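Local coordinates for protein endoglucanase (PDB 1UWW) that hydrolyses internal beta-1,4-glucosidic linkages of cellulose and related beta-glucans, and through the family 28 carbohydrate-binding module described here binds non-crystalline cellulose, at residues S20-D24 with S50-S54. Residues are numbered along the deposited sequence; the frame is centred on the assembly and turned at random.
Sequences SVFED and SNALS. With CA (calcium ion), chain C.
Bent at chi2 (-55°), the side chain of Glu23 turns its carboxylate toward Asn51, while Ser50 sets OG anti to its backbone N (chi1 -174°), and both groups meet at a calcium ion. Glu23 OE2 and Ser50 OG each lie 2.4 Å from the calcium ion, a shared ligation that explains their close approach. The carbonyl oxygens of Val21 and Asn51, a water molecule and Asp184 complete the site, so the metal ties the loop to the strand. The Glu23 carboxylate is also gripped by Asn51 through both oxygens: the backbone N of Asn51 reaches the syn lone pair of OE2 at 3.0 Å, and its ND2 donates to OE1, also at 3.0 Å but from 33° outside the carboxylate plane. Together with the metal bond, these two hydrogen bonds probably restrict rotation of the carboxylate and help hold OE2 toward the calcium ion. Beside this polar cluster, Leu53 CB sits over one face of the Phe22 ring, 3.9 Å from its centroid, in a CH-pi contact. Ile44 of strand 43-47 touches both Phe22 and Leu53. The site thus joins the loop preceding strand 30-32 to strand 50-58, which runs antiparallel between strands 43-47 and 180-189 in one sheet of the beta-sandwich.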
loop_
_atom_site.group_PDB
_atom_site.type_symbol
_atom_site.label_atom_id
_atom_site.label_comp_id
_atom_site.label_asym_id
_atom_site.label_seq_id
_atom_site.Cartn_x
_atom_site.Cartn_y
_atom_site.Cartn_z
ATOM N N SER A 20 14.162 1.983 18.963
ATOM C CA SER A 20 13.225 2.311 20.032
ATOM C C SER A 20 12.757 1.013 20.708
ATOM O O SER A 20 12.094 0.185 20.095
ATOM C CB SER A 20 12.021 3.101 19.480
ATOM O OG SER A 20 12.409 4.189 18.644
ATOM N N VAL A 21 13.166 0.826 21.964
ATOM C CA VAL A 21 12.879 -0.369 22.739
ATOM C C VAL A 21 11.916 -0.141 23.926
ATOM O O VAL A 21 11.429 -1.092 24.506
ATOM C CB VAL A 21 14.183 -1.064 23.201
ATOM C CG1 VAL A 21 15.007 -1.473 21.986
ATOM C CG2 VAL A 21 15.001 -0.167 24.130
ATOM N N PHE A 22 11.674 1.092 24.305
ATOM C CA PHE A 22 10.635 1.440 25.299
ATOM C C PHE A 22 10.880 0.818 26.658
ATOM O O PHE A 22 9.943 0.449 27.339
ATOM C CB PHE A 22 9.222 1.119 24.770
ATOM C CG PHE A 22 8.982 1.680 23.377
ATOM C CD1 PHE A 22 8.793 3.051 23.192
ATOM C CD2 PHE A 22 8.999 0.844 22.259
ATOM C CE1 PHE A 22 8.610 3.555 21.922
ATOM C CE2 PHE A 22 8.831 1.363 20.996
ATOM C CZ PHE A 22 8.627 2.730 20.828
ATOM N N GLU A 23 12.152 0.758 27.070
ATOM C CA GLU A 23 12.518 0.149 28.345
ATOM C C GLU A 23 12.872 1.149 29.447
ATOM O O GLU A 23 13.265 0.721 30.543
ATOM C CB GLU A 23 13.653 -0.844 28.151
ATOM C CG GLU A 23 13.317 -2.011 27.221
ATOM C CD GLU A 23 12.060 -2.783 27.631
ATOM O OE1 GLU A 23 11.747 -2.933 28.850
ATOM O OE2 GLU A 23 11.379 -3.295 26.712
ATOM N N ASP A 24 12.684 2.439 29.208
ATOM C CA ASP A 24 13.023 3.489 30.181
ATOM C C ASP A 24 11.790 4.215 30.726
ATOM O O ASP A 24 11.905 5.327 31.236
ATOM C CB ASP A 24 14.000 4.504 29.555
ATOM C CG ASP A 24 13.414 5.242 28.331
ATOM O OD1 ASP A 24 12.224 5.042 28.001
ATOM O OD2 ASP A 24 14.083 6.046 27.636
ATOM N N SER A 50 8.328 -7.988 26.887
ATOM C CA SER A 50 9.081 -6.756 26.772
ATOM C C SER A 50 8.107 -5.593 26.822
ATOM O O SER A 50 6.933 -5.757 26.533
ATOM C CB SER A 50 9.873 -6.747 25.466
ATOM O OG SER A 50 10.743 -5.616 25.371
ATOM N N ASN A 51 8.590 -4.419 27.152
ATOM C CA ASN A 51 7.752 -3.244 27.161
ATOM C C ASN A 51 7.644 -2.643 25.763
ATOM O O ASN A 51 8.608 -2.628 25.004
ATOM C CB ASN A 51 8.293 -2.220 28.146
ATOM C CG ASN A 51 8.073 -2.628 29.569
ATOM O OD1 ASN A 51 6.947 -2.975 29.976
ATOM N ND2 ASN A 51 9.143 -2.622 30.341
ATOM N N ALA A 52 6.456 -2.138 25.442
ATOM C CA ALA A 52 6.114 -1.717 24.093
ATOM C C ALA A 52 5.262 -0.444 24.135
ATOM O O ALA A 52 4.545 -0.201 25.087
ATOM C CB ALA A 52 5.364 -2.818 23.426
ATOM N N LEU A 53 5.335 0.364 23.091
ATOM C CA LEU A 53 4.458 1.520 22.893
ATOM C C LEU A 53 3.055 0.978 22.561
ATOM O O LEU A 53 2.916 0.133 21.689
ATOM C CB LEU A 53 4.975 2.347 21.733
ATOM C CG LEU A 53 4.225 3.643 21.421
ATOM C CD1 LEU A 53 4.384 4.652 22.536
ATOM C CD2 LEU A 53 4.689 4.214 20.092
ATOM N N SER A 54 2.008 1.488 23.207
ATOM C CA SER A 54 0.666 0.903 23.110
ATOM C C SER A 54 -0.452 1.930 23.109
ATOM O O SER A 54 -0.334 2.988 23.717
ATOM C CB SER A 54 0.504 -0.116 24.252
ATOM O OG SER A 54 -0.670 -0.880 24.157
HETATM CA CA CA C . 10.704 -3.354 24.445
HETATM O O HOH W 1 12.724 -4.124 23.521
#